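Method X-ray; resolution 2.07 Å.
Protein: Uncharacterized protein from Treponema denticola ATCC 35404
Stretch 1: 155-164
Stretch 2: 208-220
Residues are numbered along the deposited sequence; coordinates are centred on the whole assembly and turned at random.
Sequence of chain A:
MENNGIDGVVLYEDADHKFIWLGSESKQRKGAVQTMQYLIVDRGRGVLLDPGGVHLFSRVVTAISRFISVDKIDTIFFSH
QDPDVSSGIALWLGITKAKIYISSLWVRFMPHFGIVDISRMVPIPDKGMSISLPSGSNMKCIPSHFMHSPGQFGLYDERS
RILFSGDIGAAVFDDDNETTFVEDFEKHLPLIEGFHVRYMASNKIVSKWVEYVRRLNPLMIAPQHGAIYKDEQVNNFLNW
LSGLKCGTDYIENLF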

# COMPACT_ATOMS: atom_id res chain seq x y z
N LEU A 155 11.96 -0.18 12.33
CA LEU A 155 12.89 0.71 13.01
C LEU A 155 13.38 -0.02 14.26
O LEU A 155 12.58 -0.39 15.12
CB LEU A 155 12.24 2.06 13.37
CG LEU A 155 13.15 3.25 13.70
CD1 LEU A 155 13.73 3.12 15.10
CD2 LEU A 155 14.30 3.38 12.64
N TYR A 156 14.69 -0.25 14.32
CA TYR A 156 15.32 -0.91 15.46
C TYR A 156 15.92 0.17 16.35
O TYR A 156 16.80 0.93 15.91
CB TYR A 156 16.40 -1.88 15.01
CG TYR A 156 16.98 -2.66 16.16
CD1 TYR A 156 16.15 -3.34 17.05
CD2 TYR A 156 18.35 -2.73 16.37
CE1 TYR A 156 16.66 -4.06 18.10
CE2 TYR A 156 18.87 -3.46 17.43
CZ TYR A 156 18.02 -4.12 18.29
OH TYR A 156 18.51 -4.84 19.35
N ASP A 157 15.40 0.29 17.56
CA ASP A 157 15.89 1.26 18.53
C ASP A 157 17.03 0.57 19.26
O ASP A 157 16.81 -0.32 20.08
CB ASP A 157 14.76 1.68 19.47
CG ASP A 157 15.19 2.71 20.52
OD1 ASP A 157 15.88 3.69 20.17
OD2 ASP A 157 14.83 2.55 21.71
N GLU A 158 18.28 0.93 18.91
CA GLU A 158 19.42 0.17 19.42
C GLU A 158 19.47 0.19 20.94
O GLU A 158 19.74 -0.84 21.57
CB GLU A 158 20.72 0.72 18.83
CG GLU A 158 20.98 0.24 17.41
CD GLU A 158 22.25 0.80 16.81
OE1 GLU A 158 22.64 0.33 15.73
OE2 GLU A 158 22.87 1.72 17.41
N ARG A 159 19.16 1.33 21.56
CA ARG A 159 19.35 1.46 23.01
C ARG A 159 18.38 0.58 23.79
O ARG A 159 18.77 -0.03 24.80
CB ARG A 159 19.22 2.93 23.40
CG ARG A 159 18.94 3.17 24.90
CD ARG A 159 20.22 3.29 25.68
NE ARG A 159 21.07 4.35 25.16
CZ ARG A 159 21.38 5.47 25.79
NH1 ARG A 159 22.16 6.36 25.19
NH2 ARG A 159 20.92 5.71 27.03
N SER A 160 17.12 0.52 23.39
CA SER A 160 16.15 -0.35 24.04
C SER A 160 16.22 -1.79 23.53
O SER A 160 15.67 -2.69 24.17
CB SER A 160 14.74 0.20 23.87
OG SER A 160 14.41 0.28 22.49
N ARG A 161 16.81 -2.01 22.35
CA ARG A 161 16.71 -3.29 21.65
C ARG A 161 15.26 -3.67 21.32
O ARG A 161 14.90 -4.85 21.29
CB ARG A 161 17.42 -4.40 22.42
CG ARG A 161 18.92 -4.14 22.50
CD ARG A 161 19.62 -5.11 23.38
NE ARG A 161 19.60 -6.45 22.81
CZ ARG A 161 20.03 -7.52 23.46
NH1 ARG A 161 19.98 -8.71 22.88
NH2 ARG A 161 20.53 -7.39 24.69
N ILE A 162 14.44 -2.67 21.02
CA ILE A 162 13.07 -2.90 20.54
C ILE A 162 13.05 -2.68 19.03
O ILE A 162 13.57 -1.66 18.54
CB ILE A 162 12.06 -1.97 21.24
CG1 ILE A 162 12.03 -2.23 22.76
CG2 ILE A 162 10.66 -2.16 20.63
CD1 ILE A 162 11.26 -1.18 23.55
N LEU A 163 12.51 -3.64 18.30
CA LEU A 163 12.27 -3.52 16.87
C LEU A 163 10.80 -3.18 16.64
O LEU A 163 9.92 -4.01 16.92
CB LEU A 163 12.64 -4.81 16.15
CG LEU A 163 12.29 -4.87 14.66
CD1 LEU A 163 13.12 -3.86 13.87
CD2 LEU A 163 12.48 -6.27 14.10
N PHE A 164 10.54 -1.99 16.12
CA PHE A 164 9.21 -1.71 15.56
C PHE A 164 9.15 -2.34 14.16
O PHE A 164 9.98 -2.03 13.30
CB PHE A 164 8.95 -0.21 15.49
CG PHE A 164 7.77 0.17 14.63
CD1 PHE A 164 6.48 -0.15 15.02
CD2 PHE A 164 7.95 0.86 13.44
CE1 PHE A 164 5.38 0.19 14.23
CE2 PHE A 164 6.85 1.21 12.64
CZ PHE A 164 5.57 0.87 13.04
N LYS A 208 14.65 -14.76 4.73
CA LYS A 208 15.78 -13.84 4.70
C LYS A 208 15.62 -12.73 5.74
O LYS A 208 16.59 -12.34 6.41
CB LYS A 208 15.94 -13.23 3.31
CG LYS A 208 17.19 -12.35 3.15
N TRP A 209 14.40 -12.20 5.88
CA TRP A 209 14.14 -11.20 6.91
C TRP A 209 14.45 -11.74 8.30
O TRP A 209 15.15 -11.10 9.09
CB TRP A 209 12.68 -10.74 6.84
CG TRP A 209 12.36 -9.54 7.71
CD1 TRP A 209 12.52 -8.22 7.38
CD2 TRP A 209 11.80 -9.56 9.03
NE1 TRP A 209 12.10 -7.42 8.41
CE2 TRP A 209 11.66 -8.21 9.44
CE3 TRP A 209 11.42 -10.58 9.91
CZ2 TRP A 209 11.15 -7.86 10.68
CZ3 TRP A 209 10.91 -10.23 11.13
CH2 TRP A 209 10.78 -8.88 11.51
N VAL A 210 13.93 -12.93 8.62
CA VAL A 210 14.20 -13.54 9.93
C VAL A 210 15.71 -13.63 10.19
O VAL A 210 16.19 -13.28 11.28
CB VAL A 210 13.54 -14.92 10.03
CG1 VAL A 210 14.14 -15.67 11.19
CG2 VAL A 210 12.02 -14.77 10.19
N GLU A 211 16.47 -14.12 9.20
CA GLU A 211 17.92 -14.24 9.35
C GLU A 211 18.57 -12.89 9.61
O GLU A 211 19.51 -12.78 10.40
CB GLU A 211 18.53 -14.89 8.10
N TYR A 212 18.11 -11.86 8.90
CA TYR A 212 18.60 -10.50 9.12
C TYR A 212 18.27 -10.04 10.53
O TYR A 212 19.14 -9.57 11.27
CB TYR A 212 17.99 -9.57 8.07
CG TYR A 212 18.56 -8.16 7.97
CD1 TYR A 212 18.28 -7.21 8.94
CD2 TYR A 212 19.35 -7.79 6.89
CE1 TYR A 212 18.80 -5.92 8.85
CE2 TYR A 212 19.86 -6.50 6.78
CZ TYR A 212 19.57 -5.57 7.77
OH TYR A 212 20.06 -4.28 7.68
N VAL A 213 17.01 -10.20 10.94
CA VAL A 213 16.58 -9.68 12.22
C VAL A 213 17.25 -10.43 13.36
O VAL A 213 17.65 -9.82 14.36
CB VAL A 213 15.04 -9.74 12.33
CG1 VAL A 213 14.57 -9.61 13.79
CG2 VAL A 213 14.43 -8.67 11.45
N ARG A 214 17.46 -11.74 13.20
CA ARG A 214 18.14 -12.52 14.24
C ARG A 214 19.52 -11.95 14.54
O ARG A 214 19.99 -12.03 15.68
CB ARG A 214 18.24 -13.99 13.81
CG ARG A 214 17.03 -14.85 14.19
CD ARG A 214 17.36 -16.32 14.01
NE ARG A 214 16.19 -17.22 13.97
CZ ARG A 214 15.97 -18.09 12.99
NH1 ARG A 214 14.91 -18.90 13.01
NH2 ARG A 214 16.80 -18.15 11.96
N ARG A 215 20.18 -11.36 13.54
CA ARG A 215 21.51 -10.80 13.77
C ARG A 215 21.45 -9.53 14.59
O ARG A 215 22.37 -9.24 15.36
CB ARG A 215 22.21 -10.54 12.44
CG ARG A 215 22.58 -11.79 11.69
CD ARG A 215 23.38 -11.46 10.44
NE ARG A 215 24.72 -11.00 10.79
CZ ARG A 215 25.10 -9.73 10.83
NH1 ARG A 215 26.35 -9.42 11.17
NH2 ARG A 215 24.24 -8.76 10.53
N LEU A 216 20.41 -8.72 14.41
CA LEU A 216 20.05 -7.83 15.49
C LEU A 216 19.62 -8.71 16.65
O LEU A 216 19.06 -9.78 16.46
CB LEU A 216 18.92 -6.88 15.09
CG LEU A 216 18.79 -6.26 13.70
CD1 LEU A 216 17.33 -5.92 13.48
CD2 LEU A 216 19.63 -5.02 13.55
N ASN A 217 19.88 -8.30 17.84
CA ASN A 217 19.36 -9.25 18.82
C ASN A 217 18.24 -8.57 19.58
O ASN A 217 18.44 -8.15 20.72
CB ASN A 217 20.44 -9.75 19.77
CG ASN A 217 21.58 -10.42 19.04
OD1 ASN A 217 22.55 -9.75 18.63
ND2 ASN A 217 21.47 -11.73 18.84
N PRO A 218 17.06 -8.43 18.98
CA PRO A 218 16.00 -7.64 19.62
C PRO A 218 15.47 -8.36 20.85
O PRO A 218 15.31 -9.58 20.86
CB PRO A 218 14.93 -7.53 18.54
CG PRO A 218 15.10 -8.73 17.71
CD PRO A 218 16.56 -9.11 17.77
N LEU A 219 15.19 -7.57 21.88
CA LEU A 219 14.48 -8.06 23.05
C LEU A 219 12.97 -7.98 22.90
O LEU A 219 12.25 -8.72 23.58
CB LEU A 219 14.92 -7.27 24.28
CG LEU A 219 16.41 -7.47 24.59
CD1 LEU A 219 16.90 -6.49 25.65
CD2 LEU A 219 16.65 -8.91 25.03
N MET A 220 12.46 -7.12 22.02
CA MET A 220 11.03 -7.02 21.74
C MET A 220 10.81 -6.84 20.25
O MET A 220 11.62 -6.22 19.55
CB MET A 220 10.36 -5.83 22.44
CG MET A 220 10.21 -5.89 23.93
SD MET A 220 9.25 -4.48 24.52
CE MET A 220 9.64 -4.62 26.27

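How do the two backbones meet? Stretch 1 is a hairpin, its strands 155-157 and 162-164 joined by a tight turn, and stretch 2 runs from a helix through a loop to Met 220, which lies beside Ile 162 in a parallel bridge. Leu 163 N donates to Met 220 O at 3.0 Å, and the N-H...O angle of 176° makes this bond almost straight. On the other side of the bridge, Arg 161 O accepts from Leu 219 N at 2.8 Å and more weakly from Met 220 N at 3.4 Å. Arg 161 O also takes a CA-H...O contact from Pro 218 CA at 3.4 Å, so one carbonyl gathers three successive residues.

What does the side chain of Arg 161 add? It reaches back to the loop, where Asn 217 O sits near the guanidinium plane and accepts from both NE of Arg 161, at 2.9 Å, and NH1 of Arg 161, at 2.7 Å. A backbone carbonyl carries no net charge, but its partial negative charge suits the cationic group. Leu 219 covers one face of that guanidinium, with its CG 3.8 Å from Arg 161 NE.

Which apolar side chains fill the space between? Tyr 156 and Leu 163 both point toward stretch 2. Leu 216 lies over one face of the Tyr 156 ring, its CD2 3.9 Å from Tyr 156 CD2, while Pro 218 CB approaches Tyr 156 CE1 to 3.9 Å. Leu 163 CD2 meets the helix, lying 4.0 Å from both Trp 209 CZ2 and Val 213 CG1.

Does the bridged pair also touch through its side chains? Ile 162 and Met 220 project to the same face of the sheet, and Ile 162 CG1 lies 4.0 Å from Met 220 CB.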